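Local coordinates for protein L-lysine 6-monooxygenase involved in desferrioxamine biosynthesis (Erwinia amylovora CFBP1430, PDB 5O8P) that binds FAD and probably catalyses the NADPH-dependent N-hydroxylation of cadaverine in the biosynthesis of the siderophore desferrioxamine, at residues Leu155-Gly160 with Ala348-Ile353; Gln355-Asp360 with Tyr371-His376; Asn6-Phe11 with Leu151-Val156. All coordinates share one frame; numbering follows the deposited sequence.

Contact 1: residues Leu155-Gly160 with Ala348-Ile353; sequences LVLGTG and AFVEGI. With FAD (flavin-adenine dinucleotide), chain C.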
loop_
_atom_site.group_PDB
_atom_site.type_symbol
_atom_site.label_atom_id
_atom_site.label_comp_id
_atom_site.label_asym_id
_atom_site.label_seq_id
_atom_site.Cartn_x
_atom_site.Cartn_y
_atom_site.Cartn_z
ATOM N N LEU B 155 24.090 -39.545 0.969
ATOM C CA LEU B 155 22.940 -39.243 0.115
ATOM C C LEU B 155 22.154 -38.060 0.660
ATOM O O LEU B 155 22.060 -37.875 1.872
ATOM C CB LEU B 155 22.009 -40.452 0.072
ATOM C CG LEU B 155 22.613 -41.770 -0.378
ATOM C CD1 LEU B 155 21.624 -42.893 -0.130
ATOM C CD2 LEU B 155 22.999 -41.667 -1.840
ATOM N N VAL B 156 21.565 -37.275 -0.226
ATOM C CA VAL B 156 20.641 -36.224 0.187
ATOM C C VAL B 156 19.396 -36.363 -0.691
ATOM O O VAL B 156 19.441 -36.147 -1.909
ATOM C CB VAL B 156 21.300 -34.809 0.225
ATOM C CG1 VAL B 156 22.524 -34.728 -0.666
ATOM C CG2 VAL B 156 20.330 -33.686 -0.134
ATOM N N LEU B 157 18.291 -36.738 -0.040
ATOM C CA LEU B 157 17.027 -37.070 -0.709
ATOM C C LEU B 157 16.136 -35.833 -0.864
ATOM O O LEU B 157 15.477 -35.421 0.079
ATOM C CB LEU B 157 16.293 -38.162 0.078
ATOM C CG LEU B 157 17.101 -39.420 0.411
ATOM C CD1 LEU B 157 16.279 -40.443 1.175
ATOM C CD2 LEU B 157 17.687 -40.060 -0.829
ATOM N N GLY B 158 16.145 -35.236 -2.053
ATOM C CA GLY B 158 15.293 -34.097 -2.379
ATOM C C GLY B 158 14.205 -34.480 -3.364
ATOM O O GLY B 158 13.931 -33.738 -4.302
ATOM N N THR B 159 13.601 -35.644 -3.116
ATOM C CA THR B 159 12.643 -36.317 -3.999
ATOM C C THR B 159 11.356 -35.502 -4.154
ATOM O O THR B 159 10.732 -35.514 -5.203
ATOM C CB THR B 159 12.330 -37.750 -3.432
ATOM O OG1 THR B 159 13.224 -38.695 -4.036
ATOM C CG2 THR B 159 10.889 -38.232 -3.661
ATOM N N GLY B 160 10.964 -34.809 -3.096
ATOM C CA GLY B 160 9.747 -34.034 -3.107
ATOM C C GLY B 160 8.510 -34.852 -2.807
ATOM O O GLY B 160 8.571 -36.089 -2.737
ATOM N N ALA B 348 10.102 -45.530 -3.382
ATOM C CA ALA B 348 10.268 -46.971 -3.465
ATOM C C ALA B 348 11.692 -47.415 -3.122
ATOM O O ALA B 348 11.867 -48.364 -2.355
ATOM C CB ALA B 348 9.878 -47.455 -4.848
ATOM N N PHE B 349 12.696 -46.702 -3.651
ATOM C CA PHE B 349 14.105 -47.078 -3.454
ATOM C C PHE B 349 14.604 -47.154 -2.004
ATOM O O PHE B 349 15.559 -47.868 -1.712
ATOM C CB PHE B 349 15.048 -46.204 -4.301
ATOM C CG PHE B 349 15.074 -44.741 -3.931
ATOM C CD1 PHE B 349 15.741 -44.294 -2.794
ATOM C CD2 PHE B 349 14.485 -43.799 -4.764
ATOM C CE1 PHE B 349 15.779 -42.941 -2.477
ATOM C CE2 PHE B 349 14.525 -42.440 -4.456
ATOM C CZ PHE B 349 15.171 -42.010 -3.315
ATOM N N VAL B 350 13.954 -46.424 -1.105
ATOM C CA VAL B 350 14.334 -46.395 0.304
ATOM C C VAL B 350 14.140 -47.759 1.009
ATOM O O VAL B 350 14.761 -48.001 2.049
ATOM C CB VAL B 350 13.609 -45.228 1.029
ATOM C CG1 VAL B 350 13.830 -45.259 2.541
ATOM C CG2 VAL B 350 14.095 -43.889 0.476
ATOM N N GLU B 351 13.314 -48.651 0.446
ATOM C CA GLU B 351 13.205 -50.051 0.930
ATOM C C GLU B 351 14.559 -50.717 1.173
ATOM O O GLU B 351 14.739 -51.421 2.163
ATOM C CB GLU B 351 12.425 -50.941 -0.057
ATOM C CG GLU B 351 10.904 -50.919 0.087
ATOM C CD GLU B 351 10.218 -52.178 -0.477
ATOM O OE1 GLU B 351 10.870 -53.244 -0.563
ATOM O OE2 GLU B 351 9.016 -52.114 -0.824
ATOM N N GLY B 352 15.508 -50.490 0.269
ATOM C CA GLY B 352 16.833 -51.088 0.379
ATOM C C GLY B 352 17.728 -50.599 1.514
ATOM O O GLY B 352 18.760 -51.219 1.795
ATOM N N ILE B 353 17.359 -49.495 2.163
ATOM C CA ILE B 353 18.108 -49.002 3.318
ATOM C C ILE B 353 17.211 -48.801 4.543
ATOM O O ILE B 353 17.502 -47.972 5.392
ATOM C CB ILE B 353 18.915 -47.722 2.961
ATOM C CG1 ILE B 353 18.014 -46.585 2.471
ATOM C CG2 ILE B 353 19.949 -48.038 1.895
ATOM C CD1 ILE B 353 18.740 -45.259 2.327
HETATM P PA FAD C . 10.062 -31.107 -6.386
HETATM O O1A FAD C . 9.549 -30.295 -7.561
HETATM O O2A FAD C . 9.145 -32.104 -5.720
HETATM O O5B FAD C . 11.386 -31.855 -6.932
HETATM C C5B FAD C . 11.541 -33.269 -6.897
HETATM C C4B FAD C . 12.247 -33.824 -8.129
HETATM O O4B FAD C . 12.748 -35.137 -7.836
HETATM C C3B FAD C . 11.309 -33.979 -9.321
HETATM O O3B FAD C . 11.946 -33.431 -10.484
HETATM C C2B FAD C . 11.047 -35.481 -9.412
HETATM O O2B FAD C . 10.821 -35.959 -10.742
HETATM C C1B FAD C . 12.329 -36.062 -8.849
HETATM N N9A FAD C . 12.257 -37.467 -8.364
HETATM C C8A FAD C . 11.373 -38.027 -7.512
HETATM N N7A FAD C . 11.663 -39.346 -7.325
HETATM C C5A FAD C . 12.752 -39.641 -8.066
HETATM C C6A FAD C . 13.596 -40.836 -8.345
HETATM N N6A FAD C . 13.326 -42.033 -7.771
HETATM N N1A FAD C . 14.650 -40.693 -9.191
HETATM C C2A FAD C . 14.942 -39.513 -9.780
HETATM N N3A FAD C . 14.215 -38.398 -9.577
HETATM C C4A FAD C . 13.136 -38.396 -8.748
HETATM N N1 FAD C . 7.137 -22.519 -1.593
HETATM C C2 FAD C . 7.624 -21.262 -1.425
HETATM O O2 FAD C . 8.435 -21.064 -0.493
HETATM N N3 FAD C . 7.269 -20.235 -2.230
HETATM C C4 FAD C . 6.402 -20.394 -3.246
HETATM O O4 FAD C . 6.086 -19.430 -3.970
HETATM C C4X FAD C . 5.824 -21.738 -3.497
HETATM N N5 FAD C . 4.952 -21.965 -4.503
HETATM C C5X FAD C . 4.441 -23.203 -4.702
HETATM C C6 FAD C . 3.543 -23.376 -5.753
HETATM C C7 FAD C . 2.977 -24.620 -6.021
HETATM C C7M FAD C . 2.005 -24.782 -7.164
HETATM C C8 FAD C . 3.344 -25.783 -5.161
HETATM C C8M FAD C . 2.747 -27.138 -5.428
HETATM C C9 FAD C . 4.239 -25.619 -4.103
HETATM C C9A FAD C . 4.820 -24.368 -3.822
HETATM N N10 FAD C . 5.749 -24.151 -2.748
HETATM C C10 FAD C . 6.253 -22.831 -2.577
HETATM C "C1'" FAD C . 6.209 -25.217 -1.818
HETATM C "C2'" FAD C . 7.540 -25.865 -2.266
HETATM O "O2'" FAD C . 8.496 -24.849 -2.634
HETATM C "C3'" FAD C . 7.386 -26.871 -3.422
HETATM O "O3'" FAD C . 6.522 -27.951 -3.036
HETATM C "C4'" FAD C . 8.720 -27.462 -3.898
HETATM O "O4'" FAD C . 8.601 -27.867 -5.266
HETATM C "C5'" FAD C . 9.167 -28.662 -3.068
HETATM O "O5'" FAD C . 10.582 -28.816 -3.195
HETATM P P FAD C . 11.204 -30.163 -3.797
HETATM O O1P FAD C . 12.707 -29.992 -3.869
HETATM O O2P FAD C . 10.609 -31.248 -2.944
HETATM O O3P FAD C . 10.570 -30.015 -5.290
#
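L157 and T159 both meet the phenyl ring of F349 at its edge, near the ring plane, and slide past its side chain in the opposite direction. On L157 the touching branch is CD2, 3.8 Å from CE1 of F349, while on T159 it is the hydroxyl OG1, 3.9 Å from CZ of F349. The first torsion of F349 (chi1 65°) sets CG between the backbone N and the carbonyl carbon. A flat aromatic suits this place, since its rim serves apolar and polar neighbours together. The exocyclic amine of the FAD adenine also approaches the rim near the ring plane, with N6A 3.5 Å from CE2 of F349.

The second branch of L157 is used separately. Its CD1 lies 4.1 Å from CG2 of V350, and the two side chains cross obliquely, the forked leucine thus serving two successive residues of the 3-10 turn. Farther out, L155 and I353 meet more loosely, CD1 to CD1 at 4.5 Å. All of these residues are buried, and V123 and V126 of strand 121-129 also pack on F349.

In the loop just past the strand, T159 turns its methyl to the adenine, with CG2 3.9 Å from C8A of FAD, while its OG1 lies between N7A of the adenine and the edge of F349. G160, with a positive phi and no side chain, lets the backbone pass close to the FAD pyrophosphate.

Segment 348-353 itself is a 3-10 turn, in which the N-H of I353 bonds to O of V350. The whole arrangement, a buried strand leading into a glycine-containing loop beside the adenosine and pyrophosphate of FAD, with an aromatic beside the adenine, belongs to the Rossmann-like FAD-binding domain of these flavin-dependent N-hydroxylases.

Contact 2: residues Gln355-Asp360 with Tyr371-His376; sequences QRIQWD and YSIDRH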
loop_
_atom_site.group_PDB
_atom_site.type_symbol
_atom_site.label_atom_id
_atom_site.label_comp_id
_atom_site.label_asym_id
_atom_site.label_seq_id
_atom_site.Cartn_x
_atom_site.Cartn_y
_atom_site.Cartn_z
ATOM N N GLN B 355 16.717 -50.803 7.227
ATOM C CA GLN B 355 17.454 -51.105 8.450
ATOM C C GLN B 355 18.465 -49.994 8.860
ATOM O O GLN B 355 18.757 -49.854 10.045
ATOM C CB GLN B 355 18.079 -52.538 8.399
ATOM C CG GLN B 355 19.454 -52.735 7.724
ATOM C CD GLN B 355 19.462 -52.641 6.186
ATOM O OE1 GLN B 355 18.409 -52.636 5.532
ATOM N NE2 GLN B 355 20.660 -52.516 5.618
ATOM N N ARG B 356 18.938 -49.185 7.911
ATOM C CA ARG B 356 19.904 -48.093 8.175
ATOM C C ARG B 356 19.269 -46.751 8.587
ATOM O O ARG B 356 19.995 -45.797 8.919
ATOM C CB ARG B 356 20.748 -47.783 6.931
ATOM C CG ARG B 356 21.339 -48.928 6.152
ATOM C CD ARG B 356 22.780 -49.235 6.490
ATOM N NE ARG B 356 23.656 -48.066 6.670
ATOM C CZ ARG B 356 24.780 -48.094 7.392
ATOM N NH1 ARG B 356 25.202 -49.208 7.997
ATOM N NH2 ARG B 356 25.500 -46.996 7.525
ATOM N N ILE B 357 17.936 -46.673 8.556
ATOM C CA ILE B 357 17.200 -45.438 8.787
ATOM C C ILE B 357 16.570 -45.470 10.183
ATOM O O ILE B 357 16.048 -46.506 10.600
ATOM C CB ILE B 357 16.134 -45.252 7.686
ATOM C CG1 ILE B 357 16.828 -44.776 6.407
ATOM C CG2 ILE B 357 15.046 -44.272 8.106
ATOM C CD1 ILE B 357 15.943 -44.731 5.179
ATOM N N GLN B 358 16.614 -44.335 10.886
ATOM C CA GLN B 358 15.962 -44.208 12.190
ATOM C C GLN B 358 14.493 -43.886 11.965
ATOM O O GLN B 358 14.176 -42.853 11.374
ATOM C CB GLN B 358 16.608 -43.103 13.031
ATOM C CG GLN B 358 18.094 -43.280 13.254
ATOM C CD GLN B 358 18.640 -42.370 14.330
ATOM O OE1 GLN B 358 18.187 -42.414 15.463
ATOM N NE2 GLN B 358 19.634 -41.559 13.986
ATOM N N TRP B 359 13.608 -44.773 12.413
ATOM C CA TRP B 359 12.164 -44.558 12.304
ATOM C C TRP B 359 11.596 -44.178 13.667
ATOM O O TRP B 359 12.065 -44.669 14.689
ATOM C CB TRP B 359 11.478 -45.818 11.766
ATOM C CG TRP B 359 12.047 -46.287 10.441
ATOM C CD1 TRP B 359 13.083 -47.150 10.259
ATOM C CD2 TRP B 359 11.614 -45.898 9.122
ATOM N NE1 TRP B 359 13.322 -47.325 8.920
ATOM C CE2 TRP B 359 12.431 -46.573 8.201
ATOM C CE3 TRP B 359 10.604 -45.056 8.635
ATOM C CZ2 TRP B 359 12.281 -46.426 6.813
ATOM C CZ3 TRP B 359 10.463 -44.900 7.250
ATOM C CH2 TRP B 359 11.295 -45.586 6.363
ATOM N N ASP B 360 10.606 -43.289 13.675
ATOM C CA ASP B 360 9.935 -42.871 14.914
ATOM C C ASP B 360 8.673 -43.704 15.133
ATOM O O ASP B 360 8.366 -44.584 14.327
ATOM C CB ASP B 360 9.654 -41.347 14.909
ATOM C CG ASP B 360 8.600 -40.912 13.886
ATOM O OD1 ASP B 360 8.025 -41.764 13.177
ATOM O OD2 ASP B 360 8.327 -39.694 13.805
ATOM N N TYR B 371 19.173 -32.712 9.753
ATOM C CA TYR B 371 18.387 -33.205 8.612
ATOM C C TYR B 371 18.761 -34.638 8.174
ATOM O O TYR B 371 18.334 -35.090 7.103
ATOM C CB TYR B 371 18.412 -32.201 7.434
ATOM C CG TYR B 371 17.978 -30.814 7.864
ATOM C CD1 TYR B 371 16.630 -30.474 7.881
ATOM C CD2 TYR B 371 18.903 -29.860 8.295
ATOM C CE1 TYR B 371 16.197 -29.224 8.297
ATOM C CE2 TYR B 371 18.495 -28.599 8.721
ATOM C CZ TYR B 371 17.139 -28.275 8.737
ATOM O OH TYR B 371 16.730 -27.017 9.165
ATOM N N SER B 372 19.492 -35.360 9.031
ATOM C CA SER B 372 19.919 -36.717 8.748
ATOM C C SER B 372 18.888 -37.733 9.256
ATOM O O SER B 372 18.242 -37.495 10.275
ATOM C CB SER B 372 21.299 -36.979 9.366
ATOM O OG SER B 372 21.221 -37.253 10.753
ATOM N N ILE B 373 18.750 -38.855 8.538
ATOM C CA ILE B 373 17.790 -39.921 8.912
ATOM C C ILE B 373 18.460 -41.257 9.254
ATOM O O ILE B 373 17.785 -42.206 9.660
ATOM C CB ILE B 373 16.630 -40.094 7.882
ATOM C CG1 ILE B 373 17.117 -40.719 6.570
ATOM C CG2 ILE B 373 15.940 -38.757 7.654
ATOM C CD1 ILE B 373 16.031 -40.905 5.522
ATOM N N ASP B 374 19.779 -41.322 9.134
ATOM C CA ASP B 374 20.533 -42.517 9.500
ATOM C C ASP B 374 21.204 -42.293 10.850
ATOM O O ASP B 374 21.013 -41.242 11.480
ATOM C CB ASP B 374 21.573 -42.846 8.423
ATOM C CG ASP B 374 22.662 -41.799 8.325
ATOM O OD1 ASP B 374 22.297 -40.615 8.148
ATOM O OD2 ASP B 374 23.873 -42.131 8.423
ATOM N N ARG B 375 21.987 -43.281 11.274
ATOM C CA ARG B 375 22.673 -43.244 12.558
ATOM C C ARG B 375 24.119 -42.741 12.469
ATOM O O ARG B 375 24.843 -42.810 13.465
ATOM C CB ARG B 375 22.631 -44.641 13.188
ATOM C CG ARG B 375 21.232 -45.222 13.309
ATOM C CD ARG B 375 21.232 -46.600 13.944
ATOM N NE ARG B 375 19.864 -47.104 14.096
ATOM C CZ ARG B 375 19.121 -47.661 13.132
ATOM N NH1 ARG B 375 19.575 -47.822 11.891
ATOM N NH2 ARG B 375 17.887 -48.065 13.415
ATOM N N HIS B 376 24.543 -42.236 11.302
ATOM C CA HIS B 376 25.943 -41.822 11.079
ATOM C C HIS B 376 26.141 -40.532 10.247
ATOM O O HIS B 376 27.242 -40.289 9.759
ATOM C CB HIS B 376 26.731 -42.980 10.432
ATOM C CG HIS B 376 26.733 -44.245 11.236
ATOM N ND1 HIS B 376 25.868 -45.291 10.985
ATOM C CD2 HIS B 376 27.488 -44.630 12.292
ATOM C CE1 HIS B 376 26.088 -46.267 11.843
ATOM N NE2 HIS B 376 27.066 -45.890 12.650
#
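The backbone N of Q358 donates to the carbonyl O of I373 over 2.7 Å, a nearly straight bond (171° at the hydrogen) that meets the oxygen almost along the C=O axis. The same oxygen also receives the CA-H of I357, at 3.4 Å from CA of I357 to O of I373. This joins two irregular loop segments, one of them folded round an Asx turn: OD2 of D374 accepts the N-H of H376, approached from above the carboxylate plane. The other oxygen, OD1 of D374, takes the backbone N-H groups of Q378 and V379. Aspartate suits the turn because a short side chain with two acceptors can hold these three nearby backbone amides.

Q358 adds a second bond. Its chain runs on extended from CG (chi2 -167°), and NE2 of Q358 reaches O of D374 at 2.9 Å; the acceptor lies in the amide plane, while the donor stands above the carbonyl plane. Running obliquely across Q358, R375 lays its aliphatic part on the glutamine, CG to CG at 3.7 Å. The arginine can then both pack and bond, for its long chain is extended from CG to NE. I357 and I373 lie side by side, pointing the same way, with CD1 to CD1 at 3.8 Å; V350 and the strand 379-381 continue this apolar layer. R356 bonds through NE to OH of Y135, makes a cation-pi contact with Y128, and brings NH2 3.9 Å from ND1 of H376. At the exposed end NH1 of R375 donates to the carbonyl O of Q355 over 2.9 Å, with the oxygen tilted 22° out of the guanidinium plane.

Contact 3: residues Asn6-Phe11 with Leu151-Val156; sequences NTIYDF and LAHRLV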
loop_
_atom_site.group_PDB
_atom_site.type_symbol
_atom_site.label_atom_id
_atom_site.label_comp_id
_atom_site.label_asym_id
_atom_site.label_seq_id
_atom_site.Cartn_x
_atom_site.Cartn_y
_atom_site.Cartn_z
ATOM N N ASN B 6 32.657 -46.873 -10.231
ATOM C CA ASN B 6 34.039 -46.415 -10.586
ATOM C C ASN B 6 34.577 -45.379 -9.573
ATOM O O ASN B 6 35.324 -45.749 -8.664
ATOM C CB ASN B 6 34.058 -45.894 -12.041
ATOM C CG ASN B 6 35.433 -45.428 -12.495
ATOM O OD1 ASN B 6 36.411 -46.156 -12.352
ATOM N ND2 ASN B 6 35.512 -44.215 -13.065
ATOM N N THR B 7 34.172 -44.101 -9.685
ATOM C CA THR B 7 34.595 -43.041 -8.736
ATOM C C THR B 7 33.548 -42.874 -7.635
ATOM O O THR B 7 32.364 -42.730 -7.939
ATOM C CB THR B 7 34.841 -41.672 -9.423
ATOM O OG1 THR B 7 33.618 -40.938 -9.536
ATOM C CG2 THR B 7 35.465 -41.819 -10.823
ATOM N N ILE B 8 33.969 -42.860 -6.371
ATOM C CA ILE B 8 33.029 -42.665 -5.259
ATOM C C ILE B 8 32.755 -41.170 -5.029
ATOM O O ILE B 8 33.669 -40.374 -4.991
ATOM C CB ILE B 8 33.498 -43.360 -3.954
ATOM C CG1 ILE B 8 32.316 -43.503 -2.984
ATOM C CG2 ILE B 8 34.652 -42.622 -3.254
ATOM C CD1 ILE B 8 32.580 -44.418 -1.804
ATOM N N TYR B 9 31.490 -40.798 -4.897
ATOM C CA TYR B 9 31.108 -39.388 -4.719
ATOM C C TYR B 9 31.077 -39.043 -3.230
ATOM O O TYR B 9 30.837 -39.919 -2.370
ATOM C CB TYR B 9 29.755 -39.103 -5.384
ATOM C CG TYR B 9 29.824 -39.030 -6.892
ATOM C CD1 TYR B 9 30.163 -37.834 -7.537
ATOM C CD2 TYR B 9 29.554 -40.156 -7.686
ATOM C CE1 TYR B 9 30.225 -37.758 -8.919
ATOM C CE2 TYR B 9 29.618 -40.089 -9.072
ATOM C CZ TYR B 9 29.958 -38.892 -9.681
ATOM O OH TYR B 9 30.009 -38.805 -11.051
ATOM N N ASP B 10 31.306 -37.765 -2.918
ATOM C CA ASP B 10 31.229 -37.283 -1.523
ATOM C C ASP B 10 29.786 -37.301 -1.064
ATOM O O ASP B 10 29.487 -37.661 0.085
ATOM C CB ASP B 10 31.829 -35.883 -1.369
ATOM C CG ASP B 10 33.351 -35.876 -1.489
ATOM O OD1 ASP B 10 34.026 -36.666 -0.780
ATOM O OD2 ASP B 10 33.881 -35.068 -2.293
ATOM N N PHE B 11 28.905 -36.883 -1.971
ATOM C CA PHE B 11 27.476 -37.068 -1.810
ATOM C C PHE B 11 26.781 -37.182 -3.164
ATOM O O PHE B 11 27.283 -36.669 -4.176
ATOM C CB PHE B 11 26.874 -35.910 -1.002
ATOM C CG PHE B 11 26.737 -34.632 -1.777
ATOM C CD1 PHE B 11 27.811 -33.777 -1.923
ATOM C CD2 PHE B 11 25.530 -34.293 -2.369
ATOM C CE1 PHE B 11 27.685 -32.587 -2.639
ATOM C CE2 PHE B 11 25.398 -33.120 -3.096
ATOM C CZ PHE B 11 26.475 -32.256 -3.227
ATOM N N LEU B 151 28.256 -44.736 -6.716
ATOM C CA LEU B 151 28.753 -44.964 -5.369
ATOM C C LEU B 151 28.872 -43.638 -4.657
ATOM O O LEU B 151 29.175 -42.620 -5.287
ATOM C CB LEU B 151 30.101 -45.664 -5.440
ATOM C CG LEU B 151 29.988 -47.089 -5.986
ATOM C CD1 LEU B 151 31.310 -47.620 -6.533
ATOM C CD2 LEU B 151 29.415 -47.993 -4.909
ATOM N N ALA B 152 28.609 -43.644 -3.350
ATOM C CA ALA B 152 28.640 -42.404 -2.567
ATOM C C ALA B 152 28.649 -42.624 -1.065
ATOM O O ALA B 152 27.977 -43.524 -0.539
ATOM C CB ALA B 152 27.455 -41.519 -2.927
ATOM N N HIS B 153 29.391 -41.763 -0.378
ATOM C CA HIS B 153 29.487 -41.807 1.078
ATOM C C HIS B 153 28.215 -41.299 1.740
ATOM O O HIS B 153 27.807 -41.812 2.798
ATOM C CB HIS B 153 30.690 -40.998 1.555
ATOM C CG HIS B 153 32.007 -41.613 1.191
ATOM N ND1 HIS B 153 32.540 -42.674 1.894
ATOM C CD2 HIS B 153 32.892 -41.325 0.203
ATOM C CE1 HIS B 153 33.699 -43.011 1.355
ATOM N NE2 HIS B 153 33.933 -42.212 0.324
ATOM N N ARG B 154 27.600 -40.297 1.108
ATOM C CA ARG B 154 26.419 -39.645 1.621
ATOM C C ARG B 154 25.347 -39.448 0.552
ATOM O O ARG B 154 25.643 -39.192 -0.617
ATOM C CB ARG B 154 26.821 -38.281 2.171
ATOM C CG ARG B 154 27.755 -38.331 3.370
ATOM C CD ARG B 154 28.329 -36.977 3.668
ATOM N NE ARG B 154 29.584 -36.853 2.941
ATOM C CZ ARG B 154 30.795 -37.049 3.453
ATOM N NH1 ARG B 154 30.960 -37.367 4.738
ATOM N NH2 ARG B 154 31.861 -36.917 2.659
ATOM N N LEU B 155 24.090 -39.545 0.969
ATOM C CA LEU B 155 22.940 -39.243 0.115
ATOM C C LEU B 155 22.154 -38.060 0.660
ATOM O O LEU B 155 22.060 -37.875 1.872
ATOM C CB LEU B 155 22.009 -40.452 0.072
ATOM C CG LEU B 155 22.613 -41.770 -0.378
ATOM C CD1 LEU B 155 21.624 -42.893 -0.130
ATOM C CD2 LEU B 155 22.999 -41.667 -1.840
ATOM N N VAL B 156 21.565 -37.275 -0.226
ATOM C CA VAL B 156 20.641 -36.224 0.187
ATOM C C VAL B 156 19.396 -36.363 -0.691
ATOM O O VAL B 156 19.441 -36.147 -1.909
ATOM C CB VAL B 156 21.300 -34.809 0.225
ATOM C CG1 VAL B 156 22.524 -34.728 -0.666
ATOM C CG2 VAL B 156 20.330 -33.686 -0.134
#
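Parallel pairing of Y9 with A152 joins two neighbouring strands of the mixed sheet in the Rossmann-like FAD-binding domain. Y9 supplies both bonds, its N donating to O of L151 at 3.0 Å and its O accepting from N of H153 at 3.1 Å, so it grips the residues before and after A152. The small methyl of A152 suits the face it shares with Y9, CB to CB at 4.1 Å.

I8, on the other face with L151, lays CD1 over the imidazole of H153, 3.6 Å from the ring centroid, a CH-pi contact between side chains crossing at about a right angle. Both strands then kink, D10 and H153 taking helix-like backbone angles. R154 bridges the break: its chain bends at chi3 (-91°), and NE of R154 donates to O of D10 at 3.0 Å. The carboxylate of D10 lies alongside, its OD1 4.1 Å from NH2 of R154, beyond a salt bridge, while OD2 accepts from the backbone N of N34. Past the kink, CD2 of F11 meets CG1 of V156 at 3.5 Å.

Helix 399-410 lies against F11, R154 and V156 through I410 and L406, while I8 and L151 pack on C134 of the antiparallel strand 134-141.

Overall arrangement
From the N terminus, 6-11 meets 151-156 first, so contact 3 closes a loop that holds the first helices and strands of the FAD-binding domain. Contact 1 begins where contact 3 ends, sharing L155 and V156 on strand 155-157, and closes a second long loop at 348-353. That loop contains the separate five-stranded parallel sheet, with residues that bind NADP(+), so the chain leaves the flavin side and returns to it. Contact 2 follows in series as a short local closure before strand 379-381. None of the three nests within another. Contacts 1 and 2 touch through V350 and I357, whereas contacts 2 and 3 stay about 7 Å apart at their nearest atoms.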